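Long-range contact in transcriptional regulator, LRP/AsnC family (Neisseria meningitidis, PDB 2P5V), which probably binds specific DNA sequences to regulate transcription, as a calcium-binding member of the Lrp/AsnC family that assembles from several copies: residues G[66-78]-G[108-122]. Numbering follows the deposited sequence.
Sequences VNLGLQAFIRVSI and TDYLLQAFFTDMNAF. With CA (calcium ion), chain B.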
loop_
_atom_site.group_PDB
_atom_site.type_symbol
_atom_site.label_atom_id
_atom_site.label_comp_id
_atom_site.label_asym_id
_atom_site.label_seq_id
_atom_site.Cartn_x
_atom_site.Cartn_y
_atom_site.Cartn_z
ATOM N N VAL G 66 -30.306 -19.545 7.214
ATOM C CA VAL G 66 -31.057 -18.349 7.612
ATOM C C VAL G 66 -30.819 -17.185 6.646
ATOM O O VAL G 66 -30.981 -16.012 7.004
ATOM C CB VAL G 66 -30.730 -17.940 9.066
ATOM C CG1 VAL G 66 -31.117 -19.077 10.023
ATOM C CG2 VAL G 66 -29.254 -17.571 9.212
ATOM N N ASN G 67 -30.427 -17.532 5.419
ATOM C CA ASN G 67 -30.353 -16.595 4.303
ATOM C C ASN G 67 -29.226 -15.563 4.429
ATOM O O ASN G 67 -29.278 -14.505 3.804
ATOM C CB ASN G 67 -31.720 -15.903 4.096
ATOM C CG ASN G 67 -31.810 -15.146 2.777
ATOM O OD1 ASN G 67 -31.214 -15.542 1.774
ATOM N ND2 ASN G 67 -32.554 -14.041 2.777
ATOM N N LEU G 68 -28.205 -15.871 5.221
ATOM C CA LEU G 68 -27.076 -14.955 5.382
ATOM C C LEU G 68 -25.919 -15.375 4.469
ATOM O O LEU G 68 -24.898 -15.889 4.924
ATOM C CB LEU G 68 -26.629 -14.879 6.842
ATOM C CG LEU G 68 -27.570 -14.159 7.804
ATOM C CD1 LEU G 68 -27.143 -14.448 9.243
ATOM C CD2 LEU G 68 -27.618 -12.648 7.523
ATOM N N GLY G 69 -26.091 -15.127 3.177
ATOM C CA GLY G 69 -25.096 -15.497 2.180
ATOM C C GLY G 69 -23.816 -14.675 2.163
ATOM O O GLY G 69 -22.824 -15.126 1.628
ATOM N N LEU G 70 -23.836 -13.474 2.742
ATOM C CA LEU G 70 -22.702 -12.544 2.674
ATOM C C LEU G 70 -21.979 -12.476 4.021
ATOM O O LEU G 70 -22.533 -11.983 4.997
ATOM C CB LEU G 70 -23.190 -11.134 2.289
ATOM C CG LEU G 70 -22.492 -10.303 1.201
ATOM C CD1 LEU G 70 -22.554 -8.790 1.531
ATOM C CD2 LEU G 70 -21.060 -10.747 0.967
ATOM N N GLN G 71 -20.751 -12.985 4.066
ATOM C CA GLN G 71 -19.891 -12.868 5.237
ATOM C C GLN G 71 -18.768 -11.890 4.928
ATOM O O GLN G 71 -17.971 -12.120 4.018
ATOM C CB GLN G 71 -19.307 -14.219 5.625
ATOM C CG GLN G 71 -18.386 -14.135 6.848
ATOM C CD GLN G 71 -18.014 -15.487 7.402
ATOM O OE1 GLN G 71 -18.161 -16.519 6.737
ATOM N NE2 GLN G 71 -17.519 -15.491 8.624
ATOM N N ALA G 72 -18.712 -10.807 5.699
ATOM C CA ALA G 72 -17.764 -9.716 5.472
ATOM C C ALA G 72 -16.712 -9.635 6.570
ATOM O O ALA G 72 -17.015 -9.811 7.755
ATOM C CB ALA G 72 -18.515 -8.388 5.375
ATOM N N PHE G 73 -15.469 -9.386 6.159
ATOM C CA PHE G 73 -14.422 -8.939 7.066
ATOM C C PHE G 73 -14.202 -7.453 6.807
ATOM O O PHE G 73 -13.778 -7.068 5.721
ATOM C CB PHE G 73 -13.148 -9.726 6.823
ATOM C CG PHE G 73 -13.212 -11.124 7.346
ATOM C CD1 PHE G 73 -12.772 -11.412 8.626
ATOM C CD2 PHE G 73 -13.751 -12.143 6.580
ATOM C CE1 PHE G 73 -12.839 -12.706 9.123
ATOM C CE2 PHE G 73 -13.820 -13.437 7.071
ATOM C CZ PHE G 73 -13.361 -13.718 8.338
ATOM N N ILE G 74 -14.534 -6.616 7.785
ATOM C CA ILE G 74 -14.476 -5.161 7.604
ATOM C C ILE G 74 -13.299 -4.585 8.378
ATOM O O ILE G 74 -13.148 -4.825 9.576
ATOM C CB ILE G 74 -15.775 -4.466 8.053
ATOM C CG1 ILE G 74 -16.993 -5.146 7.413
ATOM C CG2 ILE G 74 -15.737 -2.980 7.697
ATOM C CD1 ILE G 74 -18.332 -4.737 8.015
ATOM N N ARG G 75 -12.450 -3.851 7.660
ATOM C CA ARG G 75 -11.301 -3.181 8.237
ATOM C C ARG G 75 -11.641 -1.712 8.483
ATOM O O ARG G 75 -11.844 -0.942 7.534
ATOM C CB ARG G 75 -10.115 -3.276 7.290
ATOM C CG ARG G 75 -9.641 -4.684 6.948
ATOM C CD ARG G 75 -8.381 -4.567 6.098
ATOM N NE ARG G 75 -7.897 -5.808 5.502
ATOM C CZ ARG G 75 -6.795 -5.896 4.738
ATOM N NH1 ARG G 75 -6.041 -4.822 4.496
ATOM N NH2 ARG G 75 -6.428 -7.064 4.209
ATOM N N VAL G 76 -11.686 -1.335 9.760
ATOM C CA VAL G 76 -12.095 0.006 10.178
ATOM C C VAL G 76 -10.920 0.813 10.725
ATOM O O VAL G 76 -10.115 0.318 11.532
ATOM C CB VAL G 76 -13.239 -0.050 11.244
ATOM C CG1 VAL G 76 -13.696 1.366 11.638
ATOM C CG2 VAL G 76 -14.416 -0.855 10.704
ATOM N N SER G 77 -10.838 2.054 10.257
ATOM C CA SER G 77 -9.878 3.020 10.727
ATOM C C SER G 77 -10.644 3.945 11.624
ATOM O O SER G 77 -11.659 4.534 11.229
ATOM C CB SER G 77 -9.254 3.827 9.577
ATOM O OG SER G 77 -8.678 2.966 8.617
ATOM N N ILE G 78 -10.141 4.066 12.834
ATOM C CA ILE G 78 -10.754 4.875 13.842
ATOM C C ILE G 78 -10.302 6.318 13.629
ATOM O O ILE G 78 -9.216 6.575 13.099
ATOM C CB ILE G 78 -10.372 4.327 15.249
ATOM C CG1 ILE G 78 -11.482 4.604 16.265
ATOM C CG2 ILE G 78 -8.996 4.852 15.703
ATOM C CD1 ILE G 78 -12.757 3.859 15.964
ATOM N N THR G 108 -4.620 -2.063 10.138
ATOM C CA THR G 108 -6.049 -2.061 10.436
ATOM C C THR G 108 -6.279 -1.855 11.944
ATOM O O THR G 108 -5.837 -2.674 12.756
ATOM C CB THR G 108 -6.680 -3.381 9.985
ATOM O OG1 THR G 108 -6.511 -3.525 8.566
ATOM C CG2 THR G 108 -8.156 -3.441 10.344
ATOM N N ASP G 109 -6.960 -0.765 12.312
ATOM C CA ASP G 109 -7.234 -0.457 13.723
ATOM C C ASP G 109 -8.188 -1.468 14.362
ATOM O O ASP G 109 -7.935 -1.965 15.465
ATOM C CB ASP G 109 -7.828 0.951 13.878
ATOM C CG ASP G 109 -6.942 2.023 13.289
ATOM O OD1 ASP G 109 -5.784 1.709 12.959
ATOM O OD2 ASP G 109 -7.395 3.173 13.134
ATOM N N TYR G 110 -9.305 -1.718 13.682
ATOM C CA TYR G 110 -10.290 -2.703 14.106
ATOM C C TYR G 110 -10.656 -3.634 12.957
ATOM O O TYR G 110 -10.901 -3.177 11.831
ATOM C CB TYR G 110 -11.547 -2.016 14.616
ATOM C CG TYR G 110 -11.333 -1.203 15.863
ATOM C CD1 TYR G 110 -11.398 -1.796 17.116
ATOM C CD2 TYR G 110 -11.072 0.158 15.791
ATOM C CE1 TYR G 110 -11.202 -1.065 18.263
ATOM C CE2 TYR G 110 -10.880 0.900 16.928
ATOM C CZ TYR G 110 -10.946 0.285 18.168
ATOM O OH TYR G 110 -10.765 1.032 19.306
ATOM N N LEU G 111 -10.674 -4.935 13.233
ATOM C CA LEU G 111 -11.195 -5.911 12.276
ATOM C C LEU G 111 -12.530 -6.464 12.746
ATOM O O LEU G 111 -12.625 -7.016 13.835
ATOM C CB LEU G 111 -10.231 -7.054 12.070
ATOM C CG LEU G 111 -10.699 -8.021 10.971
ATOM C CD1 LEU G 111 -10.758 -7.342 9.551
ATOM C CD2 LEU G 111 -9.811 -9.253 10.971
ATOM N N LEU G 112 -13.547 -6.324 11.896
ATOM C CA LEU G 112 -14.904 -6.741 12.189
ATOM C C LEU G 112 -15.292 -7.912 11.291
ATOM O O LEU G 112 -14.897 -7.976 10.131
ATOM C CB LEU G 112 -15.874 -5.585 11.969
ATOM C CG LEU G 112 -15.874 -4.441 12.993
ATOM C CD1 LEU G 112 -14.517 -3.774 13.100
ATOM C CD2 LEU G 112 -16.933 -3.421 12.613
ATOM N N GLN G 113 -16.068 -8.839 11.836
ATOM C CA GLN G 113 -16.578 -9.970 11.064
ATOM C C GLN G 113 -18.103 -9.896 11.174
ATOM O O GLN G 113 -18.646 -9.831 12.279
ATOM C CB GLN G 113 -16.003 -11.288 11.605
ATOM C CG GLN G 113 -16.136 -12.493 10.656
ATOM C CD GLN G 113 -15.439 -13.770 11.158
ATOM O OE1 GLN G 113 -14.493 -13.728 11.956
ATOM N NE2 GLN G 113 -15.912 -14.914 10.679
ATOM N N ALA G 114 -18.785 -9.843 10.028
ATOM C CA ALA G 114 -20.223 -9.539 9.997
ATOM C C ALA G 114 -20.971 -10.341 8.944
ATOM O O ALA G 114 -20.396 -10.757 7.944
ATOM C CB ALA G 114 -20.447 -8.051 9.759
ATOM N N PHE G 115 -22.269 -10.530 9.170
ATOM C CA PHE G 115 -23.095 -11.330 8.280
ATOM C C PHE G 115 -24.268 -10.547 7.730
ATOM O O PHE G 115 -24.912 -9.784 8.455
ATOM C CB PHE G 115 -23.610 -12.548 9.025
ATOM C CG PHE G 115 -22.693 -13.727 8.958
ATOM C CD1 PHE G 115 -22.754 -14.606 7.885
ATOM C CD2 PHE G 115 -21.778 -13.968 9.966
ATOM C CE1 PHE G 115 -21.921 -15.716 7.828
ATOM C CE2 PHE G 115 -20.936 -15.076 9.909
ATOM C CZ PHE G 115 -21.018 -15.952 8.840
ATOM N N PHE G 116 -24.546 -10.751 6.442
ATOM C CA PHE G 116 -25.647 -10.071 5.749
ATOM C C PHE G 116 -26.280 -11.017 4.774
ATOM O O PHE G 116 -25.678 -12.032 4.410
ATOM C CB PHE G 116 -25.133 -8.829 5.019
ATOM C CG PHE G 116 -24.434 -7.863 5.920
ATOM C CD1 PHE G 116 -25.129 -6.820 6.514
ATOM C CD2 PHE G 116 -23.096 -8.030 6.212
ATOM C CE1 PHE G 116 -24.482 -5.946 7.375
ATOM C CE2 PHE G 116 -22.443 -7.162 7.063
ATOM C CZ PHE G 116 -23.136 -6.118 7.648
ATOM N N THR G 117 -27.507 -10.708 4.372
ATOM C CA THR G 117 -28.212 -11.518 3.380
ATOM C C THR G 117 -27.566 -11.366 2.013
ATOM O O THR G 117 -27.388 -12.345 1.290
ATOM C CB THR G 117 -29.694 -11.137 3.252
ATOM O OG1 THR G 117 -29.791 -9.761 2.886
ATOM C CG2 THR G 117 -30.441 -11.377 4.562
ATOM N N ASP G 118 -27.214 -10.132 1.671
ATOM C CA ASP G 118 -26.635 -9.825 0.371
ATOM C C ASP G 118 -25.965 -8.446 0.394
ATOM O O ASP G 118 -25.901 -7.792 1.442
ATOM C CB ASP G 118 -27.718 -9.916 -0.711
ATOM C CG ASP G 118 -28.942 -9.068 -0.389
ATOM O OD1 ASP G 118 -28.792 -7.954 0.150
ATOM O OD2 ASP G 118 -30.060 -9.529 -0.676
HETATM N N MSE G 119 -25.449 -8.027 -0.759
HETATM C CA MSE G 119 -24.693 -6.775 -0.875
HETATM C C MSE G 119 -25.527 -5.524 -0.595
HETATM O O MSE G 119 -24.995 -4.534 -0.100
HETATM C CB MSE G 119 -24.054 -6.665 -2.268
HETATM C CG MSE G 119 -23.051 -5.531 -2.411
HETATM SE SE MSE G 119 -21.614 -5.643 -1.084
HETATM C CE MSE G 119 -20.806 -7.348 -1.644
ATOM N N ASN G 120 -26.815 -5.554 -0.937
ATOM C CA ASN G 120 -27.716 -4.435 -0.637
ATOM C C ASN G 120 -27.823 -4.147 0.846
ATOM O O ASN G 120 -27.808 -2.989 1.264
ATOM C CB ASN G 120 -29.134 -4.722 -1.131
ATOM C CG ASN G 120 -29.347 -4.306 -2.543
ATOM O OD1 ASN G 120 -28.562 -3.541 -3.094
ATOM N ND2 ASN G 120 -30.430 -4.788 -3.149
ATOM N N ALA G 121 -28.006 -5.206 1.629
ATOM C CA ALA G 121 -28.053 -5.080 3.078
ATOM C C ALA G 121 -26.681 -4.658 3.606
ATOM O O ALA G 121 -26.588 -3.844 4.528
ATOM C CB ALA G 121 -28.512 -6.374 3.710
ATOM N N PHE G 122 -25.615 -5.181 3.010
ATOM C CA PHE G 122 -24.270 -4.772 3.420
ATOM C C PHE G 122 -24.104 -3.268 3.195
ATOM O O PHE G 122 -23.644 -2.526 4.066
ATOM C CB PHE G 122 -23.183 -5.542 2.670
ATOM C CG PHE G 122 -21.804 -5.120 3.056
ATOM C CD1 PHE G 122 -21.283 -5.493 4.281
ATOM C CD2 PHE G 122 -21.053 -4.295 2.234
ATOM C CE1 PHE G 122 -20.026 -5.071 4.672
ATOM C CE2 PHE G 122 -19.802 -3.872 2.622
ATOM C CZ PHE G 122 -19.291 -4.256 3.839
HETATM CA CA CA B . -4.116 2.177 11.345
HETATM O O HOH W 1 -28.104 -15.183 1.190
HETATM O O HOH W 2 -7.062 1.050 9.837
HETATM O O HOH W 3 -6.591 5.559 12.018
#
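Gln71 CG lies over one face of the Phe115 ring, a CH-pi contact 4.1 Å from the centroid, while Leu68 O sits at that ring's edge. At the next non-hydrogen-bonded pair, Gln113 CG lies over one face of the Phe73 ring, offset toward its rim, 4.0 Å from the centroid. CG anti to the backbone N (chi1 179° for Gln71) and an extended chain lay each glutamine alongside its cross-strand ring, pointing the same way, amide and ring planes about 30° apart. On the sheet's other face Phe122 turns CD1 over a face of Phe116 and takes Ile74 CD1 at its edge; its CE1 touches Ala72 CB at 3.7 Å, and Leu70 CD1 packs on Phe122 CB at 3.5 Å. Ile78 CB meets the Tyr110 edge. Between these layers, strands 70-78 and 110-116, the central antiparallel pair of four, share eight backbone hydrogen bonds. A classic beta bulge precedes this regular ladder: Gly69 and Leu70 both face Phe116, but only Leu70 N bonds its O. At the far end Asp109 OD1 binds calcium at 2.4 Å, with Glu107 O as another ligand; OD2 accepts a hydrogen bond from Ile78 N at 2.9 Å, anti and somewhat out of the carboxylate plane. In this ferredoxin-like Lrp/AsnC domain the Phe73 face meets a second subunit; helices 84-94 and 119-130 pack the Ile74 face, where other subunits also reach Leu70 and Phe122. The Ile78 bond probably helps to orient the carboxylate for calcium.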